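Side-chain contact in intron-associated endonuclease 1 (Enterobacteria phage T4, PDB 1MK0), which probably cleaves DNA as the GIY-YIG catalytic domain of the phage T4 intron homing endonuclease I-TevI: residues E25-W28 with K29-F32. The protein carries 1 engineered substitution. Numbering follows the deposited sequence.
Sequences EKRW and KRHF
The backbone carbonyl O of Arg27 accepts a hydrogen bond from the backbone N of His31 (3.0 Å), while the imidazole atom CD2 of the same histidine lies 3.3 Å from that oxygen. Their i to i+4 spacing puts both side chains on the same side of the helix, the imidazole against one face of the Arg27 guanidinium. With CG anti to the backbone N (chi1 -175°) and the chain bent at chi2, Arg27 folds forward along the helix, setting its guanidinium flat on the imidazole. The centres are 3.6 Å apart and the planes 13° from parallel. Over the opposite face comes the guanidinium of Arg30, centre to centre 3.5 Å and equally near parallel, completing a three-layer stack. Here Arg27 NE and Arg30 NH2 approach to 3.2 Å; both are donors, so stacking rather than a hydrogen bond describes the pair. A citrate, probably from the crystallisation liquor, is hydrogen-bonded to Arg27 NH2 and may offset some of the charge. Tyr6 OH and His40 NE2 bond His31 NE2 and ND1, respectively, fixing the ring's rotation. Arg30 forms the exposed outer layer on helix 24-37; the buried His31 layer lies toward the sheet, touching Ile8 of strand 4-10, and Trp28 and Phe32 pack on strand 56-63.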
loop_
_atom_site.group_PDB
_atom_site.type_symbol
_atom_site.label_atom_id
_atom_site.label_comp_id
_atom_site.label_asym_id
_atom_site.label_seq_id
_atom_site.Cartn_x
_atom_site.Cartn_y
_atom_site.Cartn_z
ATOM N N GLU A 25 -1.843 7.683 8.439
ATOM C CA GLU A 25 -2.326 8.907 7.809
ATOM C C GLU A 25 -1.281 9.617 6.953
ATOM O O GLU A 25 -1.563 10.015 5.823
ATOM C CB GLU A 25 -2.851 9.870 8.876
ATOM C CG GLU A 25 -4.034 10.709 8.420
ATOM C CD GLU A 25 -5.258 9.863 8.103
ATOM O OE1 GLU A 25 -5.742 9.149 9.006
ATOM O OE2 GLU A 25 -5.737 9.909 6.949
ATOM N N LYS A 26 -0.078 9.771 7.490
ATOM C CA LYS A 26 0.981 10.446 6.754
ATOM C C LYS A 26 1.494 9.620 5.587
ATOM O O LYS A 26 1.814 10.165 4.531
ATOM C CB LYS A 26 2.119 10.817 7.702
ATOM C CG LYS A 26 1.708 11.914 8.667
ATOM C CD LYS A 26 2.791 12.262 9.655
ATOM C CE LYS A 26 2.323 13.406 10.540
ATOM N NZ LYS A 26 3.309 13.747 11.590
ATOM N N ARG A 27 1.560 8.304 5.760
ATOM C CA ARG A 27 2.037 7.457 4.673
ATOM C C ARG A 27 1.071 7.533 3.498
ATOM O O ARG A 27 1.491 7.605 2.342
ATOM C CB ARG A 27 2.166 5.997 5.121
ATOM C CG ARG A 27 2.767 5.095 4.044
ATOM C CD ARG A 27 4.227 5.448 3.811
ATOM N NE ARG A 27 4.818 4.799 2.640
ATOM C CZ ARG A 27 4.742 5.267 1.397
ATOM N NH1 ARG A 27 4.087 6.394 1.140
ATOM N NH2 ARG A 27 5.364 4.630 0.415
ATOM N N TRP A 28 -0.226 7.514 3.798
ATOM C CA TRP A 28 -1.243 7.574 2.760
ATOM C C TRP A 28 -1.189 8.907 2.027
ATOM O O TRP A 28 -1.358 8.959 0.811
ATOM C CB TRP A 28 -2.638 7.353 3.356
ATOM C CG TRP A 28 -2.817 5.998 3.983
ATOM C CD1 TRP A 28 -2.123 4.859 3.687
ATOM C CD2 TRP A 28 -3.774 5.634 4.987
ATOM N NE1 TRP A 28 -2.586 3.809 4.446
ATOM C CE2 TRP A 28 -3.598 4.256 5.253
ATOM C CE3 TRP A 28 -4.762 6.337 5.687
ATOM C CZ2 TRP A 28 -4.376 3.569 6.191
ATOM C CZ3 TRP A 28 -5.537 5.653 6.620
ATOM C CH2 TRP A 28 -5.337 4.282 6.863
ATOM N N LYS A 29 -0.962 9.985 2.770
ATOM C CA LYS A 29 -0.874 11.303 2.164
ATOM C C LYS A 29 0.307 11.320 1.213
ATOM O O LYS A 29 0.228 11.877 0.117
ATOM C CB LYS A 29 -0.687 12.384 3.233
ATOM C CG LYS A 29 -1.926 12.652 4.068
ATOM C CD LYS A 29 -1.728 13.863 4.964
ATOM C CE LYS A 29 -2.998 14.206 5.725
ATOM N NZ LYS A 29 -2.847 15.462 6.517
ATOM N N ARG A 30 1.404 10.694 1.630
ATOM C CA ARG A 30 2.605 10.652 0.801
ATOM C C ARG A 30 2.378 9.878 -0.492
ATOM O O ARG A 30 2.895 10.251 -1.543
ATOM C CB ARG A 30 3.775 10.039 1.574
ATOM C CG ARG A 30 5.043 9.896 0.742
ATOM C CD ARG A 30 6.286 10.003 1.607
ATOM N NE ARG A 30 6.387 8.934 2.592
ATOM C CZ ARG A 30 7.034 7.789 2.396
ATOM N NH1 ARG A 30 7.642 7.554 1.241
ATOM N NH2 ARG A 30 7.085 6.882 3.364
ATOM N N HIS A 31 1.605 8.799 -0.412
ATOM C CA HIS A 31 1.312 7.998 -1.596
ATOM C C HIS A 31 0.638 8.827 -2.674
ATOM O O HIS A 31 1.015 8.767 -3.840
ATOM C CB HIS A 31 0.385 6.835 -1.247
ATOM C CG HIS A 31 1.097 5.622 -0.745
ATOM N ND1 HIS A 31 2.003 4.923 -1.512
ATOM C CD2 HIS A 31 1.017 4.967 0.437
ATOM C CE1 HIS A 31 2.448 3.885 -0.825
ATOM N NE2 HIS A 31 1.865 3.889 0.360
ATOM N N PHE A 32 -0.372 9.593 -2.286
ATOM C CA PHE A 32 -1.090 10.392 -3.258
ATOM C C PHE A 32 -0.303 11.596 -3.752
ATOM O O PHE A 32 -0.472 12.013 -4.894
ATOM C CB PHE A 32 -2.459 10.771 -2.694
ATOM C CG PHE A 32 -3.336 9.575 -2.438
ATOM C CD1 PHE A 32 -3.702 8.733 -3.483
ATOM C CD2 PHE A 32 -3.746 9.257 -1.149
ATOM C CE1 PHE A 32 -4.462 7.586 -3.248
ATOM C CE2 PHE A 32 -4.506 8.112 -0.900
ATOM C CZ PHE A 32 -4.863 7.275 -1.952
#